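PDB 5GMX: carboxylesterase from Uncultured bacterium, which hydrolyses carboxylic esters as a family VIII carboxylesterase of the beta-lactamase fold and also cleaves oxyimino cephalosporins. Local coordinates for residues L117-G122 with V163-I168; W149-P154 with S236-C241. All blocks are in the same frame, centred on the assembly; numbering follows the deposited sequence.

Contact 1. Residues L117-G122 with V163-I168; sequences LSHQAG and VVFGHI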
ATOM      1  N   LEU A 117      -9.644   7.944   6.776  1.00 14.62           N
ATOM      2  CA  LEU A 117      -8.402   7.200   6.552  1.00 17.87           C
ATOM      3  C   LEU A 117      -8.303   5.913   7.356  1.00 18.68           C
ATOM      4  O   LEU A 117      -7.450   5.082   7.056  1.00 13.66           O
ATOM      5  CB  LEU A 117      -7.193   8.072   6.876  1.00 12.94           C
ATOM      6  CG  LEU A 117      -6.877   9.124   5.828  1.00 15.57           C
ATOM      7  CD1 LEU A 117      -5.800  10.041   6.360  1.00 20.58           C
ATOM      8  CD2 LEU A 117      -6.399   8.411   4.586  1.00 21.39           C
ATOM      9  N   SER A 118      -9.167   5.749   8.362  1.00 14.39           N
ATOM     10  CA  SER A 118      -9.179   4.529   9.170  1.00 15.82           C
ATOM     11  C   SER A 118     -10.385   3.646   8.867  1.00 12.73           C
ATOM     12  O   SER A 118     -10.761   2.801   9.685  1.00 13.76           O
ATOM     13  CB  SER A 118      -9.141   4.856  10.667  1.00 12.15           C
ATOM     14  OG  SER A 118     -10.180   5.748  11.038  1.00 15.56           O
ATOM     15  N   HIS A 119     -10.964   3.828   7.681  1.00 16.11           N
ATOM     16  CA  HIS A 119     -12.039   2.974   7.174  1.00 13.17           C
ATOM     17  C   HIS A 119     -13.275   3.055   8.064  1.00 14.23           C
ATOM     18  O   HIS A 119     -14.005   2.082   8.204  1.00 14.23           O
ATOM     19  CB  HIS A 119     -11.569   1.518   7.044  1.00 16.18           C
ATOM     20  CG  HIS A 119     -10.327   1.369   6.225  1.00 17.52           C
ATOM     21  ND1 HIS A 119     -10.355   1.181   4.861  1.00 18.51           N
ATOM     22  CD2 HIS A 119      -9.020   1.423   6.572  1.00 17.51           C
ATOM     23  CE1 HIS A 119      -9.118   1.110   4.402  1.00 19.83           C
ATOM     24  NE2 HIS A 119      -8.289   1.253   5.421  1.00 17.75           N
ATOM     25  N   GLN A 120     -13.503   4.224   8.654  1.00 13.19           N
ATOM     26  CA  GLN A 120     -14.668   4.431   9.512  1.00 13.04           C
ATOM     27  C   GLN A 120     -15.729   5.352   8.908  1.00 15.52           C
ATOM     28  O   GLN A 120     -16.642   5.767   9.610  1.00 16.85           O
ATOM     29  CB  GLN A 120     -14.235   5.010  10.849  1.00 12.71           C
ATOM     30  CG  GLN A 120     -13.242   4.170  11.602  1.00 12.55           C
ATOM     31  CD  GLN A 120     -13.011   4.702  12.994  1.00 17.15           C
ATOM     32  OE1 GLN A 120     -13.729   4.346  13.927  1.00 20.42           O
ATOM     33  NE2 GLN A 120     -12.022   5.581  13.141  1.00 13.85           N
ATOM     34  N   ALA A 121     -15.594   5.705   7.632  1.00 14.72           N
ATOM     35  CA  ALA A 121     -16.587   6.564   6.987  1.00 20.46           C
ATOM     36  C   ALA A 121     -17.804   5.766   6.524  1.00 22.20           C
ATOM     37  O   ALA A 121     -18.848   6.338   6.233  1.00 20.88           O
ATOM     38  CB  ALA A 121     -15.973   7.312   5.809  1.00 14.23           C
ATOM     39  N   GLY A 122     -17.657   4.448   6.423  1.00 24.64           N
ATOM     40  CA  GLY A 122     -18.780   3.596   6.081  1.00 20.06           C
ATOM     41  C   GLY A 122     -19.138   3.535   4.608  1.00 18.61           C
ATOM     42  O   GLY A 122     -20.231   3.107   4.256  1.00 20.03           O
ATOM     43  N   VAL A 163     -11.248  -1.265  -2.250  1.00 22.73           N
ATOM     44  CA  VAL A 163     -10.784  -0.787  -3.546  1.00 20.82           C
ATOM     45  C   VAL A 163     -10.794   0.738  -3.600  1.00 20.84           C
ATOM     46  O   VAL A 163      -9.880   1.350  -4.153  1.00 22.11           O
ATOM     47  CB  VAL A 163     -11.632  -1.357  -4.705  1.00 25.68           C
ATOM     48  CG1 VAL A 163     -11.137  -0.818  -6.049  1.00 23.31           C
ATOM     49  CG2 VAL A 163     -11.599  -2.891  -4.691  1.00 30.62           C
ATOM     50  N   VAL A 164     -11.826   1.347  -3.025  1.00 22.80           N
ATOM     51  CA  VAL A 164     -12.046   2.782  -3.180  1.00 19.53           C
ATOM     52  C   VAL A 164     -11.257   3.651  -2.194  1.00 17.35           C
ATOM     53  O   VAL A 164     -11.315   4.877  -2.284  1.00 21.34           O
ATOM     54  CB  VAL A 164     -13.556   3.126  -3.045  1.00 21.93           C
ATOM     55  CG1 VAL A 164     -14.374   2.338  -4.058  1.00 12.26           C
ATOM     56  CG2 VAL A 164     -14.053   2.857  -1.636  1.00 15.02           C
ATOM     57  N   PHE A 165     -10.527   3.037  -1.263  1.00 20.37           N
ATOM     58  CA  PHE A 165      -9.719   3.798  -0.284  1.00 18.47           C
ATOM     59  C   PHE A 165      -8.808   4.826  -0.965  1.00 15.20           C
ATOM     60  O   PHE A 165      -8.700   5.977  -0.524  1.00 18.99           O
ATOM     61  CB  PHE A 165      -8.874   2.846   0.577  1.00 17.51           C
ATOM     62  CG  PHE A 165      -7.915   3.541   1.522  1.00 16.27           C
ATOM     63  CD1 PHE A 165      -8.337   3.956   2.771  1.00 20.47           C
ATOM     64  CD2 PHE A 165      -6.588   3.740   1.175  1.00 18.34           C
ATOM     65  CE1 PHE A 165      -7.461   4.585   3.645  1.00 13.63           C
ATOM     66  CE2 PHE A 165      -5.709   4.366   2.046  1.00 22.24           C
ATOM     67  CZ  PHE A 165      -6.149   4.785   3.284  1.00 19.58           C
ATOM     68  N   GLY A 166      -8.153   4.390  -2.039  1.00 17.14           N
ATOM     69  CA  GLY A 166      -7.228   5.226  -2.775  1.00 17.08           C
ATOM     70  C   GLY A 166      -7.893   6.448  -3.376  1.00 20.55           C
ATOM     71  O   GLY A 166      -7.303   7.529  -3.409  1.00 16.09           O
ATOM     72  N   HIS A 167      -9.133   6.283  -3.833  1.00 15.53           N
ATOM     73  CA  HIS A 167      -9.883   7.391  -4.409  1.00 13.53           C
ATOM     74  C   HIS A 167     -10.303   8.441  -3.378  1.00 23.02           C
ATOM     75  O   HIS A 167     -10.208   9.638  -3.648  1.00 21.05           O
ATOM     76  CB  HIS A 167     -11.129   6.879  -5.133  1.00 19.17           C
ATOM     77  CG  HIS A 167     -10.850   6.366  -6.513  1.00 21.61           C
ATOM     78  ND1 HIS A 167     -10.370   5.098  -6.750  1.00 22.94           N
ATOM     79  CD2 HIS A 167     -10.959   6.962  -7.723  1.00 21.46           C
ATOM     80  CE1 HIS A 167     -10.210   4.925  -8.051  1.00 22.87           C
ATOM     81  NE2 HIS A 167     -10.556   6.043  -8.664  1.00 22.23           N
ATOM     82  N   ILE A 168     -10.788   8.014  -2.215  1.00 18.48           N
ATOM     83  CA  ILE A 168     -11.264   8.986  -1.233  1.00 21.27           C
ATOM     84  C   ILE A 168     -10.082   9.683  -0.538  1.00 17.37           C
ATOM     85  O   ILE A 168     -10.067  10.930  -0.389  1.00 18.36           O
ATOM     86  CB  ILE A 168     -12.220   8.337  -0.199  1.00 18.86           C
ATOM     87  CG1 ILE A 168     -11.567   7.136   0.485  1.00 23.88           C
ATOM     88  CG2 ILE A 168     -13.509   7.898  -0.882  1.00 20.21           C
ATOM     89  CD1 ILE A 168     -12.519   6.339   1.372  1.00 28.06           C
TER
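Phe165 slides its ring past the imidazole of His119, the two planes nearly parallel at 21° but displaced so far that they barely overlap, with centroids 4.9 Å apart. The nearest atoms are His119 CE1 and Phe165 CD1, 3.4 Å apart, and His119 NE2 lies 3.9 Å from Phe165 CE1. The edge of the phenyl ring meets the backbone as well, Leu117 O standing near the ring plane 3.4 Å from Phe165 CE1. Leu117 adds an apolar contact, its CD2 3.9 Å from Phe165 CZ. Phe165 extends from the first turn of its helix with chi1 at 175°, CG opposite the backbone N, and so reaches both partners. The imidazole is fixed in rotation by a hydrogen bond between ND1 and the backbone N of His161, and its ring also meets those of Tyr160 and Trp320. All three touching residues are buried. Tyr160 and Lys74, the latter touched by Phe165, line the phenylmethanesulfonic acid pocket, so the contact packs directly behind it. It joins the loop after helix 113-117 to the start of helix 165-175, while helix 72-86 touches both segments, Val81 at Leu117 and Lys74 at Phe165.

Contact 2. Residues W149-P154 with S236-C241; sequences WPFFEP and SDALYC
Ala238 CA, a backbone atom, sits over the centre of the Phe151 ring. It lies 3.8 Å from the centroid of the Phe151 ring and only 12° off the ring normal, a CH-pi contact that brings the ring close against the helix backbone. The methyl group packs beside it, Ala238 CB being 3.8 Å from Phe151 CG. Phe151 turns CG anti to its own carbonyl carbon (chi1 -64°), which lays one face of the ring against the first turn of the helix. Around the rim, Asp237 approaches with its CB, 3.6 Å from Phe151 CD1. The far end of the ring reaches Cys241, one turn further along: Phe151 CZ is 3.6 Å from Cys241 SG. This sulfur-aromatic contact is oblique: Cys241 SG lies 4.7 Å from the Phe151 ring centroid and 67° off its normal. Ser236 occupies the N-cap of the same helix, where its OG accepts a weak, nearly straight bond of 3.3 Å from Leu239 N. Cys241 N in turn donates to Asp237 O at 2.9 Å, closing the turn on which the ring rests. Burial is partial, Ala238 and Cys241 being enclosed while Asp237 is exposed. This is apolar packing of a loop on a helix: the link between helices 138-146 and 165-175, held in part by Arg127 bonding to Trp149 O, presses one aromatic ring against the beginning of helix 237-244.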
ATOM      1  N   TRP A 149     -24.689   7.123   0.670  1.00 17.06           N
ATOM      2  CA  TRP A 149     -25.122   6.889   2.045  1.00 13.80           C
ATOM      3  C   TRP A 149     -24.311   5.751   2.670  1.00 12.29           C
ATOM      4  O   TRP A 149     -24.229   4.665   2.100  1.00 13.47           O
ATOM      5  CB  TRP A 149     -26.629   6.559   2.060  1.00 15.97           C
ATOM      6  CG  TRP A 149     -27.201   6.272   3.405  1.00 13.11           C
ATOM      7  CD1 TRP A 149     -27.512   5.045   3.926  1.00 14.24           C
ATOM      8  CD2 TRP A 149     -27.521   7.231   4.418  1.00 13.14           C
ATOM      9  NE1 TRP A 149     -28.006   5.182   5.198  1.00 13.30           N
ATOM     10  CE2 TRP A 149     -28.029   6.514   5.526  1.00 15.02           C
ATOM     11  CE3 TRP A 149     -27.434   8.622   4.497  1.00 14.53           C
ATOM     12  CZ2 TRP A 149     -28.442   7.144   6.702  1.00 13.93           C
ATOM     13  CZ3 TRP A 149     -27.845   9.251   5.664  1.00 16.16           C
ATOM     14  CH2 TRP A 149     -28.349   8.510   6.750  1.00 18.69           C
ATOM     15  N   PRO A 150     -23.702   5.998   3.838  1.00 12.85           N
ATOM     16  CA  PRO A 150     -22.849   5.009   4.511  1.00 12.73           C
ATOM     17  C   PRO A 150     -23.593   3.737   4.921  1.00 16.66           C
ATOM     18  O   PRO A 150     -24.788   3.788   5.242  1.00 16.92           O
ATOM     19  CB  PRO A 150     -22.359   5.759   5.753  1.00 13.06           C
ATOM     20  CG  PRO A 150     -22.517   7.201   5.423  1.00 13.58           C
ATOM     21  CD  PRO A 150     -23.720   7.286   4.556  1.00 14.16           C
ATOM     22  N   PHE A 151     -22.883   2.617   4.933  1.00 13.76           N
ATOM     23  CA  PHE A 151     -23.458   1.333   5.337  1.00 15.41           C
ATOM     24  C   PHE A 151     -23.659   1.247   6.839  1.00 12.68           C
ATOM     25  O   PHE A 151     -24.516   0.516   7.314  1.00 14.52           O
ATOM     26  CB  PHE A 151     -22.559   0.184   4.881  1.00 12.72           C
ATOM     27  CG  PHE A 151     -22.448   0.063   3.404  1.00 15.58           C
ATOM     28  CD1 PHE A 151     -23.521  -0.374   2.654  1.00 16.32           C
ATOM     29  CD2 PHE A 151     -21.268   0.399   2.752  1.00 20.52           C
ATOM     30  CE1 PHE A 151     -23.426  -0.490   1.280  1.00 18.20           C
ATOM     31  CE2 PHE A 151     -21.167   0.293   1.371  1.00 19.00           C
ATOM     32  CZ  PHE A 151     -22.242  -0.156   0.634  1.00 20.17           C
ATOM     33  N   PHE A 152     -22.834   1.964   7.589  1.00 15.31           N
ATOM     34  CA  PHE A 152     -22.990   2.042   9.034  1.00 11.47           C
ATOM     35  C   PHE A 152     -22.739   3.482   9.458  1.00 13.31           C
ATOM     36  O   PHE A 152     -22.250   4.287   8.667  1.00 14.83           O
ATOM     37  CB  PHE A 152     -22.047   1.073   9.766  1.00 10.80           C
ATOM     38  CG  PHE A 152     -20.588   1.153   9.332  1.00 16.66           C
ATOM     39  CD1 PHE A 152     -19.751   2.146   9.817  1.00 16.54           C
ATOM     40  CD2 PHE A 152     -20.062   0.218   8.455  1.00 17.53           C
ATOM     41  CE1 PHE A 152     -18.405   2.207   9.431  1.00 17.82           C
ATOM     42  CE2 PHE A 152     -18.722   0.273   8.055  1.00 22.17           C
ATOM     43  CZ  PHE A 152     -17.895   1.270   8.548  1.00 19.26           C
ATOM     44  N   GLU A 153     -23.106   3.819  10.686  1.00 11.13           N
ATOM     45  CA  GLU A 153     -22.879   5.168  11.181  1.00 14.32           C
ATOM     46  C   GLU A 153     -21.376   5.468  11.264  1.00 16.14           C
ATOM     47  O   GLU A 153     -20.634   4.725  11.895  1.00 18.50           O
ATOM     48  CB  GLU A 153     -23.519   5.342  12.543  1.00 13.85           C
ATOM     49  CG  GLU A 153     -23.369   6.742  13.082  1.00 22.06           C
ATOM     50  CD  GLU A 153     -24.108   6.937  14.381  1.00 21.40           C
ATOM     51  OE1 GLU A 153     -24.754   5.979  14.846  1.00 22.75           O
ATOM     52  OE2 GLU A 153     -24.044   8.047  14.937  1.00 29.72           O
ATOM     53  N   PRO A 154     -20.928   6.560  10.626  1.00 23.20           N
ATOM     54  CA  PRO A 154     -19.493   6.868  10.585  1.00 15.78           C
ATOM     55  C   PRO A 154     -18.881   6.991  11.976  1.00 18.10           C
ATOM     56  O   PRO A 154     -19.497   7.586  12.860  1.00 18.79           O
ATOM     57  CB  PRO A 154     -19.449   8.209   9.849  1.00 18.53           C
ATOM     58  CG  PRO A 154     -20.680   8.200   8.987  1.00 19.37           C
ATOM     59  CD  PRO A 154     -21.721   7.514   9.829  1.00 15.64           C
ATOM     60  N   SER A 236     -23.332  -8.904   4.320  1.00 27.11           N
ATOM     61  CA  SER A 236     -23.887  -7.575   4.536  1.00 25.17           C
ATOM     62  C   SER A 236     -23.698  -6.702   3.300  1.00 21.74           C
ATOM     63  O   SER A 236     -22.869  -7.002   2.441  1.00 20.53           O
ATOM     64  CB  SER A 236     -23.226  -6.905   5.742  1.00 24.09           C
ATOM     65  OG  SER A 236     -21.862  -6.615   5.462  1.00 28.15           O
ATOM     66  N   ASP A 237     -24.466  -5.619   3.216  1.00 20.35           N
ATOM     67  CA  ASP A 237     -24.337  -4.676   2.106  1.00 23.43           C
ATOM     68  C   ASP A 237     -22.880  -4.199   1.963  1.00 17.82           C
ATOM     69  O   ASP A 237     -22.357  -4.116   0.860  1.00 20.92           O
ATOM     70  CB  ASP A 237     -25.259  -3.468   2.316  1.00 22.54           C
ATOM     71  CG  ASP A 237     -26.727  -3.745   1.952  1.00 29.91           C
ATOM     72  OD1 ASP A 237     -27.083  -4.874   1.542  1.00 27.18           O
ATOM     73  OD2 ASP A 237     -27.540  -2.810   2.105  1.00 35.73           O
ATOM     74  N   ALA A 238     -22.234  -3.895   3.086  1.00 20.03           N
ATOM     75  CA  ALA A 238     -20.861  -3.380   3.077  1.00 20.53           C
ATOM     76  C   ALA A 238     -19.856  -4.374   2.482  1.00 22.29           C
ATOM     77  O   ALA A 238     -19.105  -4.046   1.552  1.00 20.66           O
ATOM     78  CB  ALA A 238     -20.444  -2.987   4.485  1.00 19.92           C
ATOM     79  N   LEU A 239     -19.853  -5.593   3.011  1.00 24.81           N
ATOM     80  CA  LEU A 239     -18.921  -6.619   2.551  1.00 20.87           C
ATOM     81  C   LEU A 239     -19.172  -6.940   1.085  1.00 26.16           C
ATOM     82  O   LEU A 239     -18.235  -7.041   0.272  1.00 24.24           O
ATOM     83  CB  LEU A 239     -19.052  -7.878   3.411  1.00 27.35           C
ATOM     84  CG  LEU A 239     -18.344  -9.145   2.917  1.00 27.81           C
ATOM     85  CD1 LEU A 239     -16.852  -8.912   2.750  1.00 23.27           C
ATOM     86  CD2 LEU A 239     -18.624 -10.320   3.852  1.00 23.06           C
ATOM     87  N   TYR A 240     -20.450  -7.074   0.747  1.00 21.76           N
ATOM     88  CA  TYR A 240     -20.838  -7.390  -0.616  1.00 22.05           C
ATOM     89  C   TYR A 240     -20.405  -6.312  -1.606  1.00 26.28           C
ATOM     90  O   TYR A 240     -19.871  -6.621  -2.667  1.00 27.83           O
ATOM     91  CB  TYR A 240     -22.353  -7.606  -0.712  1.00 27.46           C
ATOM     92  CG  TYR A 240     -22.794  -7.820  -2.135  1.00 22.24           C
ATOM     93  CD1 TYR A 240     -22.616  -9.049  -2.763  1.00 25.83           C
ATOM     94  CD2 TYR A 240     -23.356  -6.785  -2.865  1.00 29.10           C
ATOM     95  CE1 TYR A 240     -23.000  -9.242  -4.079  1.00 26.87           C
ATOM     96  CE2 TYR A 240     -23.747  -6.965  -4.173  1.00 30.08           C
ATOM     97  CZ  TYR A 240     -23.573  -8.191  -4.778  1.00 32.83           C
ATOM     98  OH  TYR A 240     -23.972  -8.344  -6.086  1.00 36.69           O
ATOM     99  N   CYS A 241     -20.630  -5.048  -1.270  1.00 22.49           N
ATOM    100  CA  CYS A 241     -20.254  -3.973  -2.177  1.00 24.12           C
ATOM    101  C   CYS A 241     -18.735  -3.839  -2.286  1.00 26.26           C
ATOM    102  O   CYS A 241     -18.201  -3.555  -3.358  1.00 24.43           O
ATOM    103  CB  CYS A 241     -20.872  -2.650  -1.729  1.00 23.37           C
ATOM    104  SG  CYS A 241     -22.681  -2.558  -1.990  1.00 25.06           S
TER

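In the fold
The centres of contacts 1 and 2 lie about 12 Å apart on the same side of the chain's centre, and the two touch directly. Gly122 O probably accepts a hydrogen bond from Phe151 N, while Gly122 CA packs on Phe152 CZ, so loops 117-122 and 149-154 run against each other. Along the chain the segments alternate: 117-122, 149-154, 163-168, then 236-241. Neither contact uses the antiparallel sheet; both belong to the helical part of the beta-lactamase fold. Contact 1 is the deeper, with the Phe165 side chain about 9 Å from the bound phenylmethanesulfonic acid; contact 2 continues this packing outward to helix 237-244, which contributes Met243 to that ligand's pocket.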